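SSO1986 (Sulfolobus solfataricus, PDB 2X5Q) belongs to the Cmr7 family and is a subunit, possibly dimeric, of the CMR ribonucleoprotein complex, which carries CRISPR RNA in antiviral defence. Local coordinates at residues Leu14-Ser22 and Val144-Ile154. Numbering follows the deposited sequence.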
ATOM      1  N   LEU A  14       7.700 -13.709  -4.850  1.00 24.17           N
ATOM      2  CA  LEU A  14       6.968 -14.816  -5.445  1.00 24.91           C
ATOM      3  C   LEU A  14       5.710 -14.992  -4.609  1.00 24.49           C
ATOM      4  O   LEU A  14       5.789 -15.495  -3.486  1.00 24.20           O
ATOM      5  CB  LEU A  14       7.851 -16.073  -5.439  1.00 26.01           C
ATOM      6  CG  LEU A  14       7.427 -17.384  -6.100  1.00 28.22           C
ATOM      7  CD1 LEU A  14       8.630 -18.326  -6.173  1.00 32.18           C
ATOM      8  CD2 LEU A  14       6.302 -18.069  -5.387  1.00 31.64           C
ATOM      9  N   PRO A  15       4.548 -14.548  -5.130  1.00 24.61           N
ATOM     10  CA  PRO A  15       3.291 -14.837  -4.435  1.00 24.86           C
ATOM     11  C   PRO A  15       3.020 -16.328  -4.354  1.00 25.47           C
ATOM     12  O   PRO A  15       3.154 -17.038  -5.361  1.00 27.03           O
ATOM     13  CB  PRO A  15       2.211 -14.161  -5.311  1.00 24.89           C
ATOM     14  CG  PRO A  15       2.933 -13.229  -6.198  1.00 26.07           C
ATOM     15  CD  PRO A  15       4.327 -13.784  -6.368  1.00 25.41           C
ATOM     16  N   ILE A  16       2.644 -16.809  -3.172  1.00 25.73           N
ATOM     17  CA  ILE A  16       2.257 -18.210  -3.019  1.00 26.95           C
ATOM     18  C   ILE A  16       0.724 -18.307  -3.035  1.00 28.22           C
ATOM     19  O   ILE A  16       0.054 -17.945  -2.052  1.00 28.93           O
ATOM     20  CB  ILE A  16       2.847 -18.799  -1.726  1.00 26.94           C
ATOM     21  CG1 ILE A  16       4.373 -18.626  -1.714  1.00 26.66           C
ATOM     22  CG2 ILE A  16       2.471 -20.282  -1.555  1.00 28.18           C
ATOM     23  CD1 ILE A  16       5.097 -19.384  -2.799  1.00 27.14           C
ATOM     24  N   THR A  17       0.173 -18.759  -4.166  1.00 28.50           N
ATOM     25  CA  THR A  17      -1.270 -18.930  -4.331  1.00 29.16           C
ATOM     26  C   THR A  17      -1.578 -20.345  -4.772  1.00 30.08           C
ATOM     27  O   THR A  17      -0.669 -21.093  -5.088  1.00 29.04           O
ATOM     28  CB  THR A  17      -1.843 -18.015  -5.429  1.00 29.04           C
ATOM     29  OG1 THR A  17      -1.459 -18.525  -6.705  1.00 31.67           O
ATOM     30  CG2 THR A  17      -1.360 -16.584  -5.290  1.00 29.52           C
ATOM     31  N   ASN A  18      -2.876 -20.676  -4.868  1.00 31.29           N
ATOM     32  CA  ASN A  18      -3.317 -21.961  -5.418  1.00 33.36           C
ATOM     33  C   ASN A  18      -3.041 -22.169  -6.908  1.00 34.47           C
ATOM     34  O   ASN A  18      -3.244 -23.283  -7.399  1.00 36.22           O
ATOM     35  CB  ASN A  18      -4.827 -22.176  -5.200  1.00 34.94           C
ATOM     36  CG  ASN A  18      -5.174 -22.502  -3.764  1.00 35.52           C
ATOM     37  OD1 ASN A  18      -4.652 -23.460  -3.192  1.00 35.89           O
ATOM     38  ND2 ASN A  18      -6.078 -21.716  -3.179  1.00 34.96           N
ATOM     39  N   SER A  19      -2.609 -21.131  -7.631  1.00 33.30           N
ATOM     40  CA  SER A  19      -2.456 -21.233  -9.087  1.00 34.80           C
ATOM     41  C   SER A  19      -1.028 -21.240  -9.632  1.00 34.45           C
ATOM     42  O   SER A  19      -0.829 -21.369 -10.852  1.00 35.44           O
ATOM     43  CB  SER A  19      -3.257 -20.123  -9.763  1.00 35.01           C
ATOM     44  OG  SER A  19      -4.631 -20.285  -9.472  1.00 36.29           O
ATOM     45  N   ILE A  20      -0.036 -21.113  -8.757  1.00 33.01           N
ATOM     46  CA  ILE A  20       1.343 -21.080  -9.223  1.00 33.07           C
ATOM     47  C   ILE A  20       1.766 -22.487  -9.633  1.00 35.03           C
ATOM     48  O   ILE A  20       1.239 -23.483  -9.136  1.00 35.22           O
ATOM     49  CB  ILE A  20       2.307 -20.458  -8.182  1.00 30.90           C
ATOM     50  CG1 ILE A  20       2.552 -21.405  -7.004  1.00 29.91           C
ATOM     51  CG2 ILE A  20       1.755 -19.105  -7.693  1.00 29.12           C
ATOM     52  CD1 ILE A  20       3.585 -20.901  -6.029  1.00 28.72           C
ATOM     53  N   SER A  21       2.697 -22.554 -10.569  1.00 36.71           N
ATOM     54  CA  SER A  21       3.217 -23.833 -11.044  1.00 39.21           C
ATOM     55  C   SER A  21       4.657 -23.656 -11.465  1.00 39.81           C
ATOM     56  O   SER A  21       5.038 -22.601 -11.976  1.00 39.56           O
ATOM     57  CB  SER A  21       2.396 -24.342 -12.230  1.00 41.08           C
ATOM     58  OG  SER A  21       2.486 -23.447 -13.325  1.00 41.84           O
ATOM     59  N   SER A  22       5.455 -24.687 -11.251  1.00 41.65           N
ATOM     60  CA  SER A  22       6.812 -24.714 -11.770  1.00 43.01           C
ATOM     61  C   SER A  22       6.776 -24.865 -13.296  1.00 45.75           C
ATOM     62  O   SER A  22       5.967 -25.608 -13.832  1.00 47.35           O
ATOM     63  CB  SER A  22       7.589 -25.864 -11.127  1.00 43.65           C
ATOM     64  OG  SER A  22       8.655 -26.293 -11.948  1.00 45.56           O
ATOM     65  N   VAL A 144      -8.550 -16.319   0.880  1.00 32.31           N
ATOM     66  CA  VAL A 144      -8.300 -17.651   0.353  1.00 33.53           C
ATOM     67  C   VAL A 144      -7.217 -18.330   1.177  1.00 33.54           C
ATOM     68  O   VAL A 144      -6.244 -17.701   1.576  1.00 31.12           O
ATOM     69  CB  VAL A 144      -7.875 -17.593  -1.130  1.00 32.72           C
ATOM     70  CG1 VAL A 144      -7.747 -19.012  -1.701  1.00 33.87           C
ATOM     71  CG2 VAL A 144      -8.907 -16.775  -1.951  1.00 32.67           C
ATOM     72  N   SER A 145      -7.415 -19.612   1.473  1.00 36.20           N
ATOM     73  CA  SER A 145      -6.347 -20.422   2.063  1.00 36.75           C
ATOM     74  C   SER A 145      -5.893 -21.448   1.032  1.00 37.08           C
ATOM     75  O   SER A 145      -6.593 -21.722   0.059  1.00 37.47           O
ATOM     76  CB  SER A 145      -6.826 -21.096   3.341  1.00 38.78           C
ATOM     77  OG  SER A 145      -7.789 -22.079   3.037  1.00 42.09           O
ATOM     78  N   LEU A 146      -4.702 -21.997   1.225  1.00 37.79           N
ATOM     79  CA  LEU A 146      -4.190 -22.998   0.287  1.00 38.50           C
ATOM     80  C   LEU A 146      -4.960 -24.309   0.437  1.00 41.38           C
ATOM     81  O   LEU A 146      -5.120 -24.818   1.545  1.00 42.62           O
ATOM     82  CB  LEU A 146      -2.699 -23.259   0.498  1.00 37.40           C
ATOM     83  CG  LEU A 146      -1.695 -22.232  -0.014  1.00 35.64           C
ATOM     84  CD1 LEU A 146      -0.316 -22.852  -0.031  1.00 36.58           C
ATOM     85  CD2 LEU A 146      -2.057 -21.702  -1.405  1.00 36.02           C
ATOM     86  N   ASP A 147      -5.435 -24.847  -0.685  1.00 42.96           N
ATOM     87  CA  ASP A 147      -5.917 -26.221  -0.719  1.00 45.86           C
ATOM     88  C   ASP A 147      -4.757 -27.135  -0.297  1.00 46.46           C
ATOM     89  O   ASP A 147      -3.591 -26.869  -0.622  1.00 44.48           O
ATOM     90  CB  ASP A 147      -6.454 -26.566  -2.115  1.00 47.01           C
ATOM     91  CG  ASP A 147      -6.757 -28.042  -2.283  1.00 49.90           C
ATOM     92  OD1 ASP A 147      -7.948 -28.430  -2.288  1.00 52.32           O
ATOM     93  OD2 ASP A 147      -5.796 -28.819  -2.426  1.00 50.81           O
ATOM     94  N   ARG A 148      -5.061 -28.182   0.461  1.00 48.85           N
ATOM     95  CA  ARG A 148      -4.004 -28.986   1.079  1.00 49.22           C
ATOM     96  C   ARG A 148      -3.259 -29.881   0.097  1.00 49.01           C
ATOM     97  O   ARG A 148      -2.076 -30.158   0.306  1.00 47.56           O
ATOM     98  CB  ARG A 148      -4.550 -29.797   2.256  1.00 52.37           C
ATOM     99  CG  ARG A 148      -4.718 -28.943   3.489  1.00 52.90           C
ATOM    100  CD  ARG A 148      -5.361 -29.677   4.660  1.00 56.46           C
ATOM    101  NE  ARG A 148      -5.810 -28.704   5.658  1.00 57.65           N
ATOM    102  CZ  ARG A 148      -6.148 -28.978   6.916  1.00 60.59           C
ATOM    103  NH1 ARG A 148      -6.099 -30.224   7.387  1.00 64.27           N
ATOM    104  NH2 ARG A 148      -6.547 -27.984   7.710  1.00 60.45           N
ATOM    105  N   ASP A 149      -3.940 -30.331  -0.958  1.00 50.24           N
ATOM    106  CA  ASP A 149      -3.272 -31.025  -2.059  1.00 50.52           C
ATOM    107  C   ASP A 149      -2.343 -30.047  -2.790  1.00 47.31           C
ATOM    108  O   ASP A 149      -1.191 -30.374  -3.035  1.00 45.50           O
ATOM    109  CB  ASP A 149      -4.256 -31.623  -3.064  1.00 53.07           C
ATOM    110  CG  ASP A 149      -5.140 -32.703  -2.464  1.00 56.75           C
ATOM    111  OD1 ASP A 149      -4.610 -33.634  -1.809  1.00 57.65           O
ATOM    112  OD2 ASP A 149      -6.367 -32.625  -2.676  1.00 58.05           O
ATOM    113  N   VAL A 150      -2.843 -28.860  -3.134  1.00 46.12           N
ATOM    114  CA  VAL A 150      -1.999 -27.859  -3.816  1.00 43.65           C
ATOM    115  C   VAL A 150      -0.790 -27.440  -2.970  1.00 41.41           C
ATOM    116  O   VAL A 150       0.292 -27.215  -3.507  1.00 41.13           O
ATOM    117  CB  VAL A 150      -2.775 -26.594  -4.249  1.00 43.09           C
ATOM    118  CG1 VAL A 150      -3.086 -25.723  -3.061  1.00 42.92           C
ATOM    119  CG2 VAL A 150      -1.949 -25.781  -5.247  1.00 41.07           C
ATOM    120  N   ALA A 151      -0.954 -27.332  -1.656  1.00 40.91           N
ATOM    121  CA  ALA A 151       0.181 -27.007  -0.784  1.00 39.15           C
ATOM    122  C   ALA A 151       1.306 -28.053  -0.891  1.00 39.47           C
ATOM    123  O   ALA A 151       2.503 -27.713  -0.838  1.00 37.38           O
ATOM    124  CB  ALA A 151      -0.274 -26.868   0.651  1.00 39.86           C
ATOM    125  N   LYS A 152       0.920 -29.318  -1.038  1.00 41.33           N
ATOM    126  CA  LYS A 152       1.888 -30.402  -1.232  1.00 42.10           C
ATOM    127  C   LYS A 152       2.633 -30.229  -2.559  1.00 40.73           C
ATOM    128  O   LYS A 152       3.848 -30.393  -2.604  1.00 39.00           O
ATOM    129  CB  LYS A 152       1.198 -31.775  -1.182  1.00 45.02           C
ATOM    130  CG  LYS A 152       2.163 -32.959  -1.146  1.00 46.49           C
ATOM    131  CD  LYS A 152       1.466 -34.301  -1.344  1.00 50.31           C
ATOM    132  CE  LYS A 152       0.861 -34.846  -0.031  1.00 53.90           C
ATOM    133  NZ  LYS A 152       0.063 -36.140  -0.158  1.00 55.57           N
ATOM    134  N   THR A 153       1.906 -29.894  -3.628  1.00 41.00           N
ATOM    135  CA  THR A 153       2.539 -29.633  -4.931  1.00 40.34           C
ATOM    136  C   THR A 153       3.432 -28.392  -4.865  1.00 37.69           C
ATOM    137  O   THR A 153       4.503 -28.356  -5.478  1.00 37.57           O
ATOM    138  CB  THR A 153       1.506 -29.470  -6.074  1.00 41.74           C
ATOM    139  OG1 THR A 153       0.743 -28.274  -5.873  1.00 41.44           O
ATOM    140  CG2 THR A 153       0.573 -30.665  -6.139  1.00 44.09           C
ATOM    141  N   ILE A 154       3.038 -27.398  -4.077  1.00 35.93           N
ATOM    142  CA  ILE A 154       3.899 -26.218  -3.885  1.00 33.88           C
ATOM    143  C   ILE A 154       5.216 -26.605  -3.206  1.00 33.24           C
ATOM    144  O   ILE A 154       6.283 -26.149  -3.608  1.00 32.15           O
ATOM    145  CB  ILE A 154       3.168 -25.097  -3.134  1.00 32.74           C
ATOM    146  CG1 ILE A 154       2.144 -24.463  -4.073  1.00 32.88           C
ATOM    147  CG2 ILE A 154       4.131 -24.027  -2.624  1.00 31.22           C
ATOM    148  CD1 ILE A 154       1.284 -23.456  -3.415  1.00 32.48           C
TER
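Asn-18, in the turn Thr-17 to Ile-20, reaches across to the chain leading into helix 148-162 and uses both ends of its amide on the backbone there. ND2 donates to Ser-145 O at 3.3 Å, a nearly straight bond that runs in the amide plane but meets the carbonyl from above its own plane. OD1 accepts from Asp-147 N at 3.0 Å, though its place is less certain because the model crowds it against Val-150. An asparagine suits this place because one short, flat group carries a donor and an acceptor, matching a peptide C=O and an N-H two residues apart. Asp-147 is the N-cap: OD2 accepts from Val-150 N, and more weakly from Asp-149 N.

Farther along the helix, toward Ile-154, the contact turns apolar. Ile-154, one helical turn beyond Val-150, has CG1 beside its backbone N (chi1 -73°) and an extended chi2, which carries CD1 out to Ile-16 CG2 at 3.9 Å and past Thr-17 O. Leu-146 brings CD1 to the same Ile-16 methyl at 4.1 Å, and its CD2 lies 3.7 Å from Thr-17 C. The fork of Leu-146 thus serves two neighbours, Ile-154 contributes one long CG1-CD1 arm, and Ile-16 CG2 receives both. Tyr-188 of strand 188-193 touches Thr-17 and Leu-146, and its hydroxyl hydrogen-bonds Asn-18 N.

The connection between strands 11-15 and 21-23 docks on the strand-to-helix junction through the ND2 bond and methyl packing alongside Ile-16, which together would tend to hold the turn; the OD1 bond is the less certain half.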